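Prolyl 4-hydroxylase alpha subunit Fe(2+) 2OG dioxygenase domain-containing protein (Burkholderia ambifaria, PDB 3W20) probably catalyses the 2-oxoglutarate-dependent oxidation of N-substituted L-amino acids, its double-stranded beta-helix fold holding zinc in the metal site of this structure. Local coordinates at residues A[153-161]-A[241-249]. Numbering follows the deposited sequence.
With ZN (zinc ion), chain C.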
ATOM      1  N   ALA A 153     -18.068  -7.821  20.295  1.00 49.27           N
ATOM      2  CA  ALA A 153     -16.769  -8.481  20.325  1.00 43.90           C
ATOM      3  C   ALA A 153     -16.758  -9.814  19.534  1.00 43.62           C
ATOM      4  O   ALA A 153     -15.669 -10.185  19.030  1.00 44.18           O
ATOM      5  CB  ALA A 153     -16.282  -8.714  21.764  1.00 45.19           C
ATOM      6  N   PRO A 154     -17.919 -10.546  19.451  1.00 38.37           N
ATOM      7  CA  PRO A 154     -17.880 -11.788  18.662  1.00 33.02           C
ATOM      8  C   PRO A 154     -17.738 -11.432  17.198  1.00 27.94           C
ATOM      9  O   PRO A 154     -18.399 -10.532  16.727  1.00 29.38           O
ATOM     10  CB  PRO A 154     -19.261 -12.431  18.910  1.00 32.93           C
ATOM     11  CG  PRO A 154     -19.797 -11.757  20.129  1.00 35.89           C
ATOM     12  CD  PRO A 154     -19.280 -10.341  19.984  1.00 37.52           C
ATOM     13  N   HIS A 155     -16.833 -12.101  16.502  1.00 23.32           N
ATOM     14  CA  HIS A 155     -16.586 -11.775  15.118  1.00 22.60           C
ATOM     15  C   HIS A 155     -16.071 -13.057  14.490  1.00 19.53           C
ATOM     16  O   HIS A 155     -15.914 -14.093  15.168  1.00 17.39           O
ATOM     17  CB  HIS A 155     -15.530 -10.682  14.998  1.00 25.31           C
ATOM     18  CG  HIS A 155     -14.192 -11.160  15.371  1.00 27.80           C
ATOM     19  ND1 HIS A 155     -13.888 -11.507  16.620  1.00 33.56           N
ATOM     20  CD2 HIS A 155     -13.087 -11.474  14.589  1.00 28.63           C
ATOM     21  CE1 HIS A 155     -12.632 -11.960  16.667  1.00 34.09           C
ATOM     22  NE2 HIS A 155     -12.165 -11.988  15.408  1.00 33.02           N
ATOM     23  N   CYS A 156     -15.827 -13.004  13.179  1.00 18.90           N
ATOM     24  CA  CYS A 156     -15.128 -14.071  12.493  1.00 19.01           C
ATOM     25  C   CYS A 156     -14.145 -13.389  11.565  1.00 18.64           C
ATOM     26  O   CYS A 156     -14.245 -12.138  11.322  1.00 20.78           O
ATOM     27  CB  CYS A 156     -16.070 -15.043  11.775  1.00 18.86           C
ATOM     28  SG  CYS A 156     -16.974 -14.256  10.447  1.00 22.47           S
ATOM     29  N   ASP A 157     -13.142 -14.129  11.181  1.00 15.82           N
ATOM     30  CA  ASP A 157     -12.134 -13.617  10.313  1.00 17.09           C
ATOM     31  C   ASP A 157     -12.151 -14.363   8.984  1.00 14.86           C
ATOM     32  O   ASP A 157     -12.037 -15.599   8.932  1.00 14.68           O
ATOM     33  CB  ASP A 157     -10.749 -13.708  10.935  1.00 15.57           C
ATOM     34  CG  ASP A 157     -10.675 -13.233  12.434  1.00 18.83           C
ATOM     35  OD1 ASP A 157     -10.510 -12.055  12.688  1.00 18.44           O
ATOM     36  OD2 ASP A 157     -10.609 -14.070  13.346  1.00 22.15           O
ATOM     37  N   ASP A 158     -12.329 -13.608   7.907  1.00 13.80           N
ATOM     38  CA  ASP A 158     -12.365 -14.182   6.578  1.00 13.04           C
ATOM     39  C   ASP A 158     -11.833 -13.059   5.672  1.00 12.06           C
ATOM     40  O   ASP A 158     -12.349 -11.894   5.722  1.00 12.89           O
ATOM     41  CB  ASP A 158     -13.840 -14.510   6.199  1.00 13.79           C
ATOM     42  CG  ASP A 158     -13.979 -15.052   4.778  1.00 16.37           C
ATOM     43  OD1 ASP A 158     -13.314 -14.552   3.844  1.00 14.70           O
ATOM     44  OD2 ASP A 158     -14.789 -15.999   4.560  1.00 14.80           O
ATOM     45  N   VAL A 159     -10.779 -13.400   4.908  1.00 13.68           N
ATOM     46  CA  VAL A 159      -9.994 -12.456   4.126  1.00 14.59           C
ATOM     47  C   VAL A 159     -10.912 -11.696   3.119  1.00 14.76           C
ATOM     48  O   VAL A 159     -10.604 -10.550   2.738  1.00 13.16           O
ATOM     49  CB  VAL A 159      -8.809 -13.182   3.426  1.00 17.24           C
ATOM     50  CG1 VAL A 159      -9.270 -13.990   2.237  1.00 17.39           C
ATOM     51  CG2 VAL A 159      -7.791 -12.155   2.948  1.00 18.76           C
ATOM     52  N   SER A 160     -12.003 -12.333   2.738  1.00 13.24           N
ATOM     53  CA  SER A 160     -12.978 -11.693   1.853  1.00 13.08           C
ATOM     54  C   SER A 160     -13.993 -10.755   2.415  1.00 13.21           C
ATOM     55  O   SER A 160     -14.699 -10.045   1.617  1.00 12.99           O
ATOM     56  CB  SER A 160     -13.665 -12.749   0.979  1.00 14.60           C
ATOM     57  OG  SER A 160     -14.623 -13.487   1.699  1.00 15.52           O
ATOM     58  N   TYR A 161     -14.059 -10.673   3.730  1.00 13.18           N
ATOM     59  CA  TYR A 161     -15.112  -9.916   4.374  1.00 13.44           C
ATOM     60  C   TYR A 161     -14.843  -8.398   4.534  1.00 14.77           C
ATOM     61  O   TYR A 161     -14.924  -7.861   5.599  1.00 14.95           O
ATOM     62  CB  TYR A 161     -15.484 -10.543   5.710  1.00 12.99           C
ATOM     63  CG  TYR A 161     -16.251 -11.834   5.625  1.00 13.58           C
ATOM     64  CD1 TYR A 161     -16.443 -12.496   4.413  1.00 13.87           C
ATOM     65  CD2 TYR A 161     -16.830 -12.361   6.734  1.00 14.32           C
ATOM     66  CE1 TYR A 161     -17.127 -13.677   4.343  1.00 13.73           C
ATOM     67  CE2 TYR A 161     -17.540 -13.532   6.692  1.00 16.54           C
ATOM     68  CZ  TYR A 161     -17.701 -14.190   5.499  1.00 16.90           C
ATOM     69  OH  TYR A 161     -18.405 -15.334   5.520  1.00 17.92           O
ATOM     70  N   GLN A 241     -10.407 -22.751  13.136  1.00 12.87           N
ATOM     71  CA  GLN A 241     -11.038 -22.302  11.866  1.00 12.70           C
ATOM     72  C   GLN A 241     -11.650 -20.930  12.091  1.00 13.71           C
ATOM     73  O   GLN A 241     -12.692 -20.752  12.816  1.00 13.81           O
ATOM     74  CB  GLN A 241     -12.056 -23.332  11.328  1.00 13.56           C
ATOM     75  CG  GLN A 241     -11.386 -24.617  10.971  1.00 12.81           C
ATOM     76  CD  GLN A 241     -12.297 -25.481  10.066  1.00 14.59           C
ATOM     77  OE1 GLN A 241     -12.914 -24.946   9.136  1.00 15.12           O
ATOM     78  NE2 GLN A 241     -12.389 -26.757  10.322  1.00 13.73           N
ATOM     79  N   SER A 242     -11.078 -19.880  11.452  1.00 11.40           N
ATOM     80  CA  SER A 242     -11.427 -18.540  11.896  1.00 12.03           C
ATOM     81  C   SER A 242     -12.772 -18.028  11.331  1.00 13.96           C
ATOM     82  O   SER A 242     -13.274 -16.989  11.766  1.00 12.77           O
ATOM     83  CB  SER A 242     -10.280 -17.563  11.622  1.00 12.67           C
ATOM     84  OG  SER A 242     -10.171 -17.295  10.218  1.00 13.00           O
ATOM     85  N   LYS A 243     -13.377 -18.791  10.384  1.00 11.91           N
ATOM     86  CA  LYS A 243     -14.723 -18.401   9.918  1.00 12.02           C
ATOM     87  C   LYS A 243     -15.851 -18.630  10.974  1.00 11.56           C
ATOM     88  O   LYS A 243     -16.961 -18.063  10.803  1.00 13.07           O
ATOM     89  CB  LYS A 243     -15.006 -19.137   8.593  1.00 12.34           C
ATOM     90  CG  LYS A 243     -14.276 -18.353   7.487  1.00 11.95           C
ATOM     91  CD  LYS A 243     -14.596 -18.989   6.141  1.00 12.38           C
ATOM     92  CE  LYS A 243     -16.076 -19.064   5.727  1.00 11.22           C
ATOM     93  NZ  LYS A 243     -16.747 -17.691   5.737  1.00 11.42           N
ATOM     94  N   ASN A 244     -15.579 -19.529  11.939  1.00 13.49           N
ATOM     95  CA  ASN A 244     -16.538 -19.762  13.064  1.00 13.64           C
ATOM     96  C   ASN A 244     -16.537 -18.518  13.910  1.00 14.17           C
ATOM     97  O   ASN A 244     -15.465 -17.971  14.215  1.00 14.14           O
ATOM     98  CB  ASN A 244     -16.072 -20.945  13.878  1.00 14.47           C
ATOM     99  CG  ASN A 244     -16.015 -22.216  13.058  1.00 18.95           C
ATOM    100  OD1 ASN A 244     -16.901 -22.530  12.368  1.00 23.05           O
ATOM    101  ND2 ASN A 244     -15.019 -22.990  13.272  1.00 27.06           N
ATOM    102  N   LEU A 245     -17.740 -18.073  14.254  1.00 12.61           N
ATOM    103  CA  LEU A 245     -17.858 -16.965  15.205  1.00 14.47           C
ATOM    104  C   LEU A 245     -17.050 -17.251  16.511  1.00 14.53           C
ATOM    105  O   LEU A 245     -17.022 -18.376  17.030  1.00 14.47           O
ATOM    106  CB  LEU A 245     -19.358 -16.764  15.466  1.00 15.70           C
ATOM    107  CG  LEU A 245     -19.553 -15.393  16.056  1.00 20.26           C
ATOM    108  CD1 LEU A 245     -19.599 -14.368  14.942  1.00 20.44           C
ATOM    109  CD2 LEU A 245     -20.832 -15.457  16.884  1.00 23.24           C
ATOM    110  N   HIS A 246     -16.347 -16.232  17.009  1.00 14.06           N
ATOM    111  CA  HIS A 246     -15.648 -16.416  18.294  1.00 14.95           C
ATOM    112  C   HIS A 246     -15.397 -15.126  19.013  1.00 18.18           C
ATOM    113  O   HIS A 246     -15.435 -14.082  18.387  1.00 19.21           O
ATOM    114  CB  HIS A 246     -14.269 -17.093  18.036  1.00 16.71           C
ATOM    115  CG  HIS A 246     -13.394 -16.398  17.010  1.00 16.84           C
ATOM    116  ND1 HIS A 246     -13.563 -16.545  15.661  1.00 18.20           N
ATOM    117  CD2 HIS A 246     -12.283 -15.610  17.197  1.00 19.36           C
ATOM    118  CE1 HIS A 246     -12.590 -15.819  15.014  1.00 17.99           C
ATOM    119  NE2 HIS A 246     -11.780 -15.275  15.972  1.00 19.37           N
ATOM    120  N   ALA A 247     -14.976 -15.181  20.283  1.00 19.42           N
ATOM    121  CA  ALA A 247     -14.853 -13.919  21.039  1.00 21.25           C
ATOM    122  C   ALA A 247     -13.884 -14.186  22.131  1.00 23.91           C
ATOM    123  O   ALA A 247     -13.817 -15.319  22.587  1.00 21.29           O
ATOM    124  CB  ALA A 247     -16.241 -13.583  21.623  1.00 24.22           C
ATOM    125  N   ILE A 248     -13.113 -13.182  22.539  1.00 23.79           N
ATOM    126  CA  ILE A 248     -12.149 -13.335  23.664  1.00 21.82           C
ATOM    127  C   ILE A 248     -12.906 -12.772  24.931  1.00 19.53           C
ATOM    128  O   ILE A 248     -13.511 -11.696  24.858  1.00 20.92           O
ATOM    129  CB  ILE A 248     -10.826 -12.517  23.426  1.00 24.13           C
ATOM    130  CG1 ILE A 248     -10.054 -13.022  22.203  1.00 24.05           C
ATOM    131  CG2 ILE A 248      -9.897 -12.671  24.627  1.00 26.63           C
ATOM    132  CD1 ILE A 248      -9.837 -14.535  22.270  1.00 22.77           C
ATOM    133  N   GLU A 249     -12.864 -13.502  26.047  1.00 21.47           N
ATOM    134  CA  GLU A 249     -13.592 -13.095  27.228  1.00 24.37           C
ATOM    135  C   GLU A 249     -12.976 -11.800  27.790  1.00 24.00           C
ATOM    136  O   GLU A 249     -11.775 -11.606  27.674  1.00 23.74           O
ATOM    137  CB  GLU A 249     -13.472 -14.126  28.339  1.00 29.83           C
ATOM    138  CG  GLU A 249     -13.925 -15.533  28.114  1.00 33.57           C
ATOM    139  CD  GLU A 249     -13.621 -16.285  29.388  1.00 36.08           C
ATOM    140  OE1 GLU A 249     -12.636 -17.058  29.384  1.00 32.83           O
ATOM    141  OE2 GLU A 249     -14.287 -15.999  30.431  1.00 37.55           O
TER
HETATM  142 ZN    ZN C 301     -10.589 -13.658  15.232  0.50 18.19          ZN
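His-155 lays its imidazole obliquely against that of His-246, ring centroids 4.4 Å apart and planes 57° from each other, and both rings turn their NE2 to one zinc ion. Zinc lies 2.3 Å from His-155 NE2 and 2.1 Å from His-246 NE2; Asp-157 OD2, at the edge of the His-246 ring, completes the protein's share at 1.9 Å. In both histidines CG sits between backbone N and carbonyl carbon (chi1 70° and 53°), which brings both rings to the same metal. A second-shell bond helps set the rotation of the His-246 ring: its ND1 donates in plane to Asn-244 O at 2.8 Å. The backbones join through an antiparallel hydrogen-bonded pair, His-155 with His-246, while Ser-242 OG donates to Asp-157 O (2.8 Å) and Ser-242 O accepts from Asp-157 N. Lys-243, bent at chi3 and chi4, brings NZ to 2.8 Å from Asp-158 OD2, on that oxygen's anti lone pair, in a salt bridge; OD2 also hydrogen-bonds Ser-173 OG. This is the His-X-Asp...His facial triad of 2-oxoglutarate dioxygenases, with zinc where the active enzyme would probably carry iron(II); Arg-141, which binds 2-oxoglutarate, is nearby. Since ND1 of His-246 is the donor, NE2 should keep its lone pair for the metal.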